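Xylose isomerase domain protein (Alicyclobacillus acidocaldarius subsp. acidocaldarius, PDB 3U0H) adopts a xylose isomerase-like TIM-barrel fold and probably acts as an isomerase, perhaps on a sugar. Local coordinates at residues L18-Y21 with L22-A25; A50-E53 with A54-R58. All blocks are in the same frame, centred on the assembly; numbering follows the deposited sequence.

Contact 1: residues L18-Y21 with L22-A25; sequences LVLY and LDLA
Leu18 and Leu22 meet one turn apart on helix 18-27. Their side chains cross at a slant, and methyl CD1 of Leu18 lies 4.0 Å from CD1 of Leu22. Leu22 carries its CG anti to its own carbonyl carbon (chi1 -61°). This folds the branch back over the preceding turn, and CG sits 3.4 Å from Leu18 O. The same oxygen accepts the backbone N-H of Leu22 in a nearly straight bond of 3.0 Å, measured from Leu22 N. Leu22 also packs on Met55 and Phe56 of helix 49-57, so an alanine here would probably open a gap between the two helices and leave the Leu18 methyl without its neighbour.

Val19 and Asp23 run side by side and point the same way. Val19 CG1 is 4.0 Å from Asp23 OD2. Leu20 passes Asp23 at an angle, and its CD2 also lies 4.0 Å from Asp23 OD2. The other carboxylate oxygen, OD1, forms a salt bridge with Arg59.

Tyr21 sends its side chain to the barrel instead. Its CG is anti to the backbone N (chi1 171°), and the ring reaches Leu8 of strand 5-8 while its hydroxyl bonds to Asp34 O. Ala25 packs on the same strand, and Leu18 joins Leu22 against helix 49-57. This is the outer helix of a beta-alpha-beta unit of a TIM barrel, here strand 5-8, helix 18-27 and strand 32-33.

Contact 2: residues A50-E53 with A54-R58; sequences AAVE and AMFQR
The Phe56 ring meets the backbone of Val52 one turn earlier on helix 49-57, an alpha-helix on the outside of the TIM barrel. This is the tight side. The ring turns its edge to the earlier turn, and CD1 of Phe56 lies 3.4 Å from Val52 O, near the ring plane. Between the side chains the fit is looser, with Val52 CG1 and Phe56 CE1 4.4 Å apart. Both residues are buried and also pack on Leu96. Beside them the selenomethionine Met55 lays its CG 3.3 Å from Ala51 O. Its chain then bends at chi3 (99°) and carries SE and CE over to Leu18, Val19 and Leu22 of helix 18-27.

Ala50 and Gln57 are exposed, though Gln57 touches Ala3 of the second subunit. Here little but backbone holds the turn together: Ala54 N donates to Ala50 O at 2.9 Å. Glu53 lies between the two regimes. Its extended chain carries the carboxylate out to two arginines, with OE1 bridging to Arg95 and OE2 to Arg244 of the second subunit. Its carbonyl stays in the helix, where Gln57 N donates to Glu53 O at 3.0 Å in an almost straight bond of 172°.

How the contacts relate
Contacts 1 and 2 lie on neighbouring outer helices of the barrel, their centres about 12 Å apart. They join through apolar side chains. Met55 of contact 2 is the main link: its SE lies 4.0 Å from Leu18 CD2, and its CB 3.9 Å from Leu22 CD1. Contact 1 sits closer to the chain centre and packs against strand 5-8, with four of its eight touching residues buried. Contact 2 lies further out, with two of eight buried, and it alone reaches the second subunit. Their polar chemistry differs accordingly. Arg59, the partner of the acid in contact 1, also bonds Met55 O, so one arginine serves both contacts. The acid of contact 2 also ties the subunits together.

Contact 1: residues L18-Y21 with L22-A25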
loop_
_atom_site.group_PDB
_atom_site.type_symbol
_atom_site.label_atom_id
_atom_site.label_comp_id
_atom_site.label_asym_id
_atom_site.label_seq_id
_atom_site.Cartn_x
_atom_site.Cartn_y
_atom_site.Cartn_z
ATOM N N LEU A 18 -18.892 25.882 -26.205
ATOM C CA LEU A 18 -19.215 25.451 -24.860
ATOM C C LEU A 18 -20.498 26.090 -24.375
ATOM O O LEU A 18 -21.377 25.422 -23.863
ATOM C CB LEU A 18 -18.087 25.811 -23.923
ATOM C CG LEU A 18 -18.316 25.331 -22.496
ATOM C CD1 LEU A 18 -18.553 23.819 -22.386
ATOM C CD2 LEU A 18 -17.110 25.752 -21.675
ATOM N N VAL A 19 -20.593 27.402 -24.489
ATOM C CA VAL A 19 -21.780 28.119 -24.001
ATOM C C VAL A 19 -23.068 27.549 -24.593
ATOM O O VAL A 19 -24.045 27.278 -23.907
ATOM C CB VAL A 19 -21.655 29.600 -24.376
ATOM C CG1 VAL A 19 -22.973 30.370 -24.190
ATOM C CG2 VAL A 19 -20.490 30.214 -23.583
ATOM N N LEU A 20 -23.047 27.335 -25.898
ATOM C CA LEU A 20 -24.263 26.935 -26.590
ATOM C C LEU A 20 -24.563 25.460 -26.313
ATOM O O LEU A 20 -25.724 25.054 -26.334
ATOM C CB LEU A 20 -24.146 27.196 -28.103
ATOM C CG LEU A 20 -24.152 28.666 -28.624
ATOM C CD1 LEU A 20 -23.990 28.750 -30.187
ATOM C CD2 LEU A 20 -25.402 29.412 -28.138
ATOM N N TYR A 21 -23.515 24.665 -26.063
ATOM C CA TYR A 21 -23.712 23.247 -25.826
ATOM C C TYR A 21 -24.432 23.182 -24.488
ATOM O O TYR A 21 -25.472 22.525 -24.359
ATOM C CB TYR A 21 -22.392 22.458 -25.879
ATOM C CG TYR A 21 -22.472 20.990 -25.434
ATOM C CD1 TYR A 21 -23.300 20.084 -26.078
ATOM C CD2 TYR A 21 -21.731 20.522 -24.346
ATOM C CE1 TYR A 21 -23.387 18.758 -25.665
ATOM C CE2 TYR A 21 -21.795 19.213 -23.929
ATOM C CZ TYR A 21 -22.630 18.338 -24.584
ATOM O OH TYR A 21 -22.705 17.041 -24.166
ATOM N N LEU A 22 -23.940 23.932 -23.509
ATOM C CA LEU A 22 -24.582 23.890 -22.193
ATOM C C LEU A 22 -26.024 24.403 -22.278
ATOM O O LEU A 22 -26.886 23.906 -21.564
ATOM C CB LEU A 22 -23.778 24.670 -21.159
ATOM C CG LEU A 22 -22.347 24.135 -20.916
ATOM C CD1 LEU A 22 -21.516 25.050 -20.029
ATOM C CD2 LEU A 22 -22.389 22.736 -20.360
ATOM N N ASP A 23 -26.257 25.389 -23.150
ATOM C CA ASP A 23 -27.599 25.951 -23.367
ATOM C C ASP A 23 -28.538 24.904 -23.950
ATOM O O ASP A 23 -29.679 24.776 -23.533
ATOM C CB ASP A 23 -27.561 27.154 -24.343
ATOM C CG ASP A 23 -27.069 28.464 -23.691
ATOM O OD1 ASP A 23 -26.980 28.571 -22.459
ATOM O OD2 ASP A 23 -26.811 29.442 -24.429
ATOM N N LEU A 24 -28.047 24.189 -24.954
ATOM C CA LEU A 24 -28.790 23.086 -25.511
ATOM C C LEU A 24 -29.148 22.013 -24.415
ATOM O O LEU A 24 -30.271 21.510 -24.407
ATOM C CB LEU A 24 -27.970 22.512 -26.663
ATOM C CG LEU A 24 -28.592 21.745 -27.822
ATOM C CD1 LEU A 24 -27.589 21.794 -28.968
ATOM C CD2 LEU A 24 -28.890 20.304 -27.418
ATOM N N ALA A 25 -28.213 21.668 -23.508
ATOM C CA ALA A 25 -28.516 20.679 -22.464
ATOM C C ALA A 25 -29.690 21.109 -21.614
ATOM O O ALA A 25 -30.605 20.330 -21.409
ATOM C CB ALA A 25 -27.304 20.395 -21.568
#

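Contact 2: residues A50-E53 with A54-R58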
loop_
_atom_site.group_PDB
_atom_site.type_symbol
_atom_site.label_atom_id
_atom_site.label_comp_id
_atom_site.label_asym_id
_atom_site.label_seq_id
_atom_site.Cartn_x
_atom_site.Cartn_y
_atom_site.Cartn_z
ATOM N N ALA A 50 -14.056 29.738 -11.456
ATOM C CA ALA A 50 -15.325 30.113 -10.833
ATOM C C ALA A 50 -16.438 30.425 -11.882
ATOM O O ALA A 50 -17.604 30.031 -11.757
ATOM C CB ALA A 50 -15.093 31.320 -9.913
ATOM N N ALA A 51 -16.044 31.154 -12.915
ATOM C CA ALA A 51 -16.882 31.391 -14.094
ATOM C C ALA A 51 -17.377 30.068 -14.717
ATOM O O ALA A 51 -18.517 29.986 -15.126
ATOM C CB ALA A 51 -16.107 32.216 -15.118
ATOM N N VAL A 52 -16.528 29.042 -14.761
ATOM C CA VAL A 52 -16.925 27.736 -15.329
ATOM C C VAL A 52 -17.976 27.073 -14.436
ATOM O O VAL A 52 -18.931 26.476 -14.911
ATOM C CB VAL A 52 -15.732 26.789 -15.553
ATOM C CG1 VAL A 52 -16.227 25.413 -16.001
ATOM C CG2 VAL A 52 -14.757 27.376 -16.580
ATOM N N GLU A 53 -17.825 27.231 -13.137
ATOM C CA GLU A 53 -18.775 26.623 -12.236
ATOM C C GLU A 53 -20.101 27.334 -12.329
ATOM O O GLU A 53 -21.143 26.715 -12.327
ATOM C CB GLU A 53 -18.215 26.627 -10.830
ATOM C CG GLU A 53 -19.237 26.712 -9.729
ATOM C CD GLU A 53 -18.655 26.203 -8.423
ATOM O OE1 GLU A 53 -17.401 26.186 -8.264
ATOM O OE2 GLU A 53 -19.456 25.761 -7.597
ATOM N N ALA A 54 -20.043 28.641 -12.427
ATOM C CA ALA A 54 -21.228 29.468 -12.654
ATOM C C ALA A 54 -22.043 29.071 -13.908
ATOM O O ALA A 54 -23.267 29.094 -13.854
ATOM C CB ALA A 54 -20.836 30.955 -12.707
HETATM N N MSE A 55 -21.390 28.670 -15.004
HETATM C CA MSE A 55 -22.120 28.221 -16.223
HETATM C C MSE A 55 -23.000 26.989 -15.965
HETATM O O MSE A 55 -24.127 26.894 -16.470
HETATM C CB MSE A 55 -21.163 27.828 -17.350
HETATM C CG MSE A 55 -20.194 28.888 -17.800
HETATM SE SE MSE A 55 -19.177 28.157 -19.257
HETATM C CE MSE A 55 -20.228 29.024 -20.598
ATOM N N PHE A 56 -22.440 26.031 -15.239
ATOM C CA PHE A 56 -23.191 24.834 -14.815
ATOM C C PHE A 56 -24.300 25.178 -13.810
ATOM O O PHE A 56 -25.454 24.802 -14.029
ATOM C CB PHE A 56 -22.264 23.757 -14.229
ATOM C CG PHE A 56 -21.474 23.004 -15.276
ATOM C CD1 PHE A 56 -20.423 23.619 -15.974
ATOM C CD2 PHE A 56 -21.790 21.697 -15.587
ATOM C CE1 PHE A 56 -19.716 22.913 -16.938
ATOM C CE2 PHE A 56 -21.071 20.989 -16.532
ATOM C CZ PHE A 56 -20.037 21.592 -17.207
ATOM N N GLN A 57 -23.955 25.903 -12.743
ATOM C CA GLN A 57 -24.925 26.222 -11.672
ATOM C C GLN A 57 -26.033 27.184 -12.140
ATOM O O GLN A 57 -27.160 27.029 -11.744
ATOM C CB GLN A 57 -24.233 26.716 -10.383
ATOM C CG GLN A 57 -25.095 26.655 -9.091
ATOM C CD GLN A 57 -25.534 25.239 -8.615
ATOM O OE1 GLN A 57 -26.645 25.069 -8.072
ATOM N NE2 GLN A 57 -24.667 24.235 -8.793
ATOM N N ARG A 58 -25.739 28.137 -13.017
ATOM C CA ARG A 58 -26.809 28.979 -13.612
ATOM C C ARG A 58 -27.795 28.198 -14.488
ATOM O O ARG A 58 -28.890 28.686 -14.742
ATOM C CB ARG A 58 -26.231 30.128 -14.454
ATOM C CG ARG A 58 -25.746 31.303 -13.610
ATOM C CD ARG A 58 -25.303 32.528 -14.427
ATOM N NE ARG A 58 -26.311 33.039 -15.379
ATOM C CZ ARG A 58 -27.452 33.676 -15.064
ATOM N NH1 ARG A 58 -27.825 33.887 -13.799
ATOM N NH2 ARG A 58 -28.255 34.097 -16.037
#